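Local coordinates for protein Hydrogenase/urease maturation factor HypB (Helicobacter pylori, PDB 4LPS) that acts as a low-activity, metal-binding GTPase that is required for nickel insertion into [NiFe] hydrogenase and also for the maturation of urease, at residues D164-L167 / M172-C175; Q196-M201 / A208-M213. All coordinates share one frame; numbering follows the deposited sequence.

In the fold
Contact 1 (164-167 with 172-175) and contact 2 (196-201 with 208-213) follow one another along the chain, with centres about 10 Å apart. Helix 194-204 joins them: it packs against strand 210-212 in contact 2 and, at its turn around Asp-200, meets helix 165-168 of contact 1. There Leu-167 CG comes to 3.5 Å of Asp-200 CG, and Val-166 CG1 to 3.8 Å of Met-201 SD. Both contacts belong to the parallel-sheet nucleotide-binding domain but lie apart from its magnesium and nickel sites. A bound GDP is about 13 Å from the side chain of Phe-173. Lys-165 of contact 1 lines a second, smaller GDP pocket, separate from the one built on the P-loop.

Contact 1 (D164-L167 / M172-C175); sequences DKVL and MFMC
Val-166 lies over one face of the Phe-173 ring, and this pair accounts for most of the 148 Å² buried here. Two parts of the valine share that face. Its CA forms a CH-pi contact, 3.9 Å from the ring centroid of Phe-173 and 29° off the ring normal. CG2 stands above the centre of the ring and is 4.0 Å from Phe-173 CE1. The ring reaches the valine because Phe-173 CG lies anti to its own carbonyl carbon (chi1 -74°), on a CB that leaves the backbone toward the other segment; the two side chains then cross at about a right angle.

Further apolar packing comes from the second valine methyl, whose CG1 lies 4.0 Å from Phe-173 CG. Val-155 and Leu-157 of strand 152-158 also touch the phenylalanine, so the ring contacts both helix 165-168 and the sheet. Helices 165-168 and 170-174 form the connection of a beta-alpha-beta crossover from strand 152-158 to its parallel neighbour 178-182, in the sheet of a SIMIBI-class GTPase. Here that connection is broken into two short helices, and the Val-166–Phe-173 pair packs one short helix against the other.

Polar atoms approach the ring too, without hydrogen bonding across the contact: Val-166 O lies 3.6 Å from Phe-173 CD2, and Lys-165 O, oblique to the ring, 3.7 Å from Phe-173 CE2. The ammonium end of Lys-165 turns from the ring, NZ forming a salt bridge with Asp-164 OD1 at 3.0 Å, met on the syn side and 21° out of the carboxylate plane. NZ also bonds Glu-161 O, while Asp-164 OD2 pairs with Lys-168. Two partners therefore steady the ammonium group, and Lys-165 lines a GDP pocket together with Pro-160, Glu-161 and Phe-190.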
loop_
_atom_site.group_PDB
_atom_site.type_symbol
_atom_site.label_atom_id
_atom_site.label_comp_id
_atom_site.label_asym_id
_atom_site.label_seq_id
_atom_site.Cartn_x
_atom_site.Cartn_y
_atom_site.Cartn_z
ATOM N N ASP A 164 16.747 -4.044 10.730
ATOM C CA ASP A 164 16.310 -4.336 12.091
ATOM C C ASP A 164 14.912 -3.806 12.402
ATOM O O ASP A 164 14.432 -3.927 13.530
ATOM C CB ASP A 164 17.308 -3.746 13.088
ATOM C CG ASP A 164 17.330 -2.228 13.062
ATOM O OD1 ASP A 164 17.170 -1.640 11.972
ATOM O OD2 ASP A 164 17.504 -1.615 14.134
ATOM N N LYS A 165 14.248 -3.232 11.406
ATOM C CA LYS A 165 13.055 -2.439 11.678
ATOM C C LYS A 165 11.816 -3.281 11.964
ATOM O O LYS A 165 10.860 -2.790 12.571
ATOM C CB LYS A 165 12.787 -1.488 10.514
ATOM C CG LYS A 165 13.810 -0.364 10.409
ATOM C CD LYS A 165 13.691 0.572 11.604
ATOM C CE LYS A 165 14.732 1.675 11.553
ATOM N NZ LYS A 165 16.102 1.164 11.847
ATOM N N VAL A 166 11.826 -4.539 11.527
ATOM C CA VAL A 166 10.637 -5.378 11.641
ATOM C C VAL A 166 10.251 -5.559 13.109
ATOM O O VAL A 166 9.100 -5.346 13.487
ATOM C CB VAL A 166 10.839 -6.762 10.988
ATOM C CG1 VAL A 166 9.675 -7.687 11.315
ATOM C CG2 VAL A 166 10.985 -6.624 9.484
ATOM N N LEU A 167 11.216 -5.955 13.931
ATOM C CA LEU A 167 10.963 -6.143 15.356
ATOM C C LEU A 167 10.785 -4.826 16.117
ATOM O O LEU A 167 10.243 -4.818 17.224
ATOM C CB LEU A 167 12.090 -6.962 15.992
ATOM C CG LEU A 167 12.122 -8.446 15.619
ATOM C CD1 LEU A 167 12.918 -9.259 16.634
ATOM C CD2 LEU A 167 10.716 -8.997 15.479
ATOM N N MET A 172 2.957 -2.953 13.016
ATOM C CA MET A 172 2.812 -2.655 11.596
ATOM C C MET A 172 3.044 -3.894 10.734
ATOM O O MET A 172 2.262 -4.186 9.831
ATOM C CB MET A 172 3.763 -1.535 11.174
ATOM C CG MET A 172 3.739 -1.249 9.679
ATOM S SD MET A 172 2.152 -0.670 9.035
ATOM C CE MET A 172 2.114 1.005 9.667
ATOM N N PHE A 173 4.123 -4.615 11.006
ATOM C CA PHE A 173 4.482 -5.764 10.183
ATOM C C PHE A 173 3.570 -6.975 10.415
ATOM O O PHE A 173 3.458 -7.838 9.547
ATOM C CB PHE A 173 5.947 -6.136 10.415
ATOM C CG PHE A 173 6.914 -5.185 9.766
ATOM C CD1 PHE A 173 7.227 -5.313 8.421
ATOM C CD2 PHE A 173 7.487 -4.146 10.488
ATOM C CE1 PHE A 173 8.111 -4.437 7.809
ATOM C CE2 PHE A 173 8.370 -3.265 9.883
ATOM C CZ PHE A 173 8.682 -3.409 8.544
ATOM N N MET A 174 2.928 -7.044 11.580
ATOM C CA MET A 174 1.950 -8.100 11.842
ATOM C C MET A 174 0.626 -7.890 11.092
ATOM O O MET A 174 -0.177 -8.816 10.988
ATOM C CB MET A 174 1.685 -8.241 13.346
ATOM C CG MET A 174 2.702 -9.125 14.064
ATOM S SD MET A 174 2.390 -9.316 15.832
ATOM C CE MET A 174 2.628 -7.642 16.422
ATOM N N CYS A 175 0.384 -6.686 10.579
ATOM C CA CYS A 175 -0.839 -6.458 9.812
ATOM C C CYS A 175 -0.612 -6.636 8.312
ATOM O O CYS A 175 -1.548 -6.531 7.517
ATOM C CB CYS A 175 -1.403 -5.063 10.097
ATOM S SG CYS A 175 -0.690 -3.715 9.150
#

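Contact 2 (Q196-M201 / A208-M213); sequences QVKEDM and APIFLM
Val-197 points its side chain at the strand, yet its backbone O comes closest, 4.3 Å from Ile-210 CD1. One residue on, Lys-198 lays its aliphatic chain across the same methyl, with CD 3.7 Å from Ile-210 CD1. A bend at chi2 (73°) brings this chain, which starts off to one side, in to the strand. Its NZ reaches two waters: one accepts from NZ at 3.0 Å and lies close enough to Ala-208 O to donate to it, although other acceptors compete for its protons; the other, bound weakly by NZ, accepts from Ile-210 N at 2.9 Å.

Asp-200 belongs to another side of the helix, where its OD1 receives Gln-196 NE2 from above the carboxylate plane. Met-201 faces the strand again. Its CB is 3.9 Å from Ile-210 CD1, and the side chain, folded at chi2 and chi3, carries CE to 4.0 Å from Ala-208 CB.

Helix 194-204 and strand 210-212 are the last two elements of a beta-alpha-beta unit begun by strand 178-182; the axes of 196-201 and 210-212 run nearly antiparallel (167°) and approach to 10.5 Å. Ile-210 reaches into that space with its extended CG1-CD1 branch, meeting Lys-198 and Met-201. No direct hydrogen bond crosses: apolar contact joins the segments at Ile-210 and at Ala-208 in the preceding loop, while along the lysine flank water serves polar backbone atoms where the loop enters the strand.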
loop_
_atom_site.group_PDB
_atom_site.type_symbol
_atom_site.label_atom_id
_atom_site.label_comp_id
_atom_site.label_asym_id
_atom_site.label_seq_id
_atom_site.Cartn_x
_atom_site.Cartn_y
_atom_site.Cartn_z
ATOM N N GLN A 196 17.895 -11.097 8.041
ATOM C CA GLN A 196 17.372 -10.547 9.288
ATOM C C GLN A 196 15.875 -10.261 9.176
ATOM O O GLN A 196 15.092 -10.606 10.065
ATOM C CB GLN A 196 18.123 -9.271 9.662
ATOM C CG GLN A 196 17.839 -8.755 11.068
ATOM C CD GLN A 196 18.254 -9.732 12.151
ATOM O OE1 GLN A 196 19.416 -10.129 12.230
ATOM N NE2 GLN A 196 17.305 -10.119 12.996
ATOM N N VAL A 197 15.490 -9.615 8.080
ATOM C CA VAL A 197 14.089 -9.318 7.820
ATOM C C VAL A 197 13.285 -10.605 7.688
ATOM O O VAL A 197 12.178 -10.720 8.219
ATOM C CB VAL A 197 13.924 -8.476 6.544
ATOM C CG1 VAL A 197 12.453 -8.232 6.257
ATOM C CG2 VAL A 197 14.661 -7.156 6.691
ATOM N N LYS A 198 13.853 -11.570 6.973
ATOM C CA LYS A 198 13.190 -12.850 6.758
ATOM C C LYS A 198 12.943 -13.558 8.085
ATOM O O LYS A 198 11.854 -14.075 8.326
ATOM C CB LYS A 198 14.023 -13.737 5.831
ATOM C CG LYS A 198 13.419 -15.109 5.564
ATOM C CD LYS A 198 12.217 -14.992 4.633
ATOM C CE LYS A 198 11.456 -16.305 4.514
ATOM N NZ LYS A 198 10.165 -16.112 3.790
ATOM N N GLU A 199 13.953 -13.556 8.950
ATOM C CA GLU A 199 13.880 -14.269 10.218
ATOM C C GLU A 199 12.946 -13.569 11.196
ATOM O O GLU A 199 12.235 -14.223 11.962
ATOM C CB GLU A 199 15.275 -14.411 10.827
ATOM C CG GLU A 199 16.168 -15.403 10.096
ATOM C CD GLU A 199 17.638 -15.195 10.399
ATOM O OE1 GLU A 199 18.482 -15.752 9.664
ATOM O OE2 GLU A 199 17.949 -14.477 11.375
ATOM N N ASP A 200 12.970 -12.240 11.184
ATOM C CA ASP A 200 12.071 -11.448 12.016
ATOM C C ASP A 200 10.620 -11.650 11.603
ATOM O O ASP A 200 9.735 -11.790 12.450
ATOM C CB ASP A 200 12.439 -9.968 11.944
ATOM C CG ASP A 200 13.669 -9.637 12.760
ATOM O OD1 ASP A 200 14.176 -10.534 13.467
ATOM O OD2 ASP A 200 14.123 -8.474 12.699
ATOM N N MET A 201 10.376 -11.652 10.297
ATOM C CA MET A 201 9.034 -11.904 9.783
ATOM C C MET A 201 8.608 -13.337 10.064
ATOM O O MET A 201 7.419 -13.615 10.227
ATOM C CB MET A 201 8.948 -11.618 8.282
ATOM C CG MET A 201 8.882 -10.145 7.922
ATOM S SD MET A 201 7.472 -9.327 8.698
ATOM C CE MET A 201 6.101 -10.246 8.001
ATOM N N ALA A 208 3.198 -14.422 5.674
ATOM C CA ALA A 208 3.315 -13.260 4.798
ATOM C C ALA A 208 4.521 -13.389 3.873
ATOM O O ALA A 208 5.646 -13.597 4.335
ATOM C CB ALA A 208 3.415 -11.985 5.619
ATOM N N PRO A 209 4.290 -13.262 2.558
ATOM C CA PRO A 209 5.375 -13.316 1.573
ATOM C C PRO A 209 6.248 -12.066 1.615
ATOM O O PRO A 209 5.769 -10.998 1.995
ATOM C CB PRO A 209 4.629 -13.425 0.240
ATOM C CG PRO A 209 3.315 -12.761 0.497
ATOM C CD PRO A 209 2.971 -13.124 1.916
ATOM N N ILE A 210 7.519 -12.207 1.252
ATOM C CA ILE A 210 8.439 -11.076 1.219
ATOM C C ILE A 210 8.963 -10.869 -0.200
ATOM O O ILE A 210 9.382 -11.821 -0.862
ATOM C CB ILE A 210 9.626 -11.277 2.193
ATOM C CG1 ILE A 210 9.111 -11.603 3.599
ATOM C CG2 ILE A 210 10.507 -10.041 2.233
ATOM C CD1 ILE A 210 10.209 -11.858 4.623
ATOM N N PHE A 211 8.936 -9.624 -0.663
ATOM C CA PHE A 211 9.383 -9.302 -2.014
ATOM C C PHE A 211 10.584 -8.368 -2.008
ATOM O O PHE A 211 10.579 -7.346 -1.323
ATOM C CB PHE A 211 8.246 -8.658 -2.812
ATOM C CG PHE A 211 7.089 -9.576 -3.080
ATOM C CD1 PHE A 211 6.017 -9.637 -2.200
ATOM C CD2 PHE A 211 7.072 -10.379 -4.210
ATOM C CE1 PHE A 211 4.952 -10.481 -2.442
ATOM C CE2 PHE A 211 6.007 -11.225 -4.460
ATOM C CZ PHE A 211 4.945 -11.276 -3.573
ATOM N N LEU A 212 11.606 -8.722 -2.780
ATOM C CA LEU A 212 12.700 -7.806 -3.069
ATOM C C LEU A 212 12.313 -6.960 -4.270
ATOM O O LEU A 212 11.999 -7.491 -5.335
ATOM C CB LEU A 212 14.000 -8.566 -3.341
ATOM C CG LEU A 212 14.782 -9.073 -2.129
ATOM C CD1 LEU A 212 15.808 -10.113 -2.555
ATOM C CD2 LEU A 212 15.461 -7.914 -1.412
ATOM N N MET A 213 12.319 -5.645 -4.099
ATOM C CA MET A 213 11.878 -4.752 -5.159
ATOM C C MET A 213 12.848 -3.602 -5.357
ATOM O O MET A 213 13.352 -3.026 -4.395
ATOM C CB MET A 213 10.479 -4.209 -4.854
ATOM C CG MET A 213 10.076 -3.017 -5.717
ATOM S SD MET A 213 8.353 -2.522 -5.541
ATOM C CE MET A 213 7.534 -4.105 -5.726
HETATM O O HOH W 1 8.703 -14.895 1.062
HETATM O O HOH W 2 7.204 -16.253 3.995
#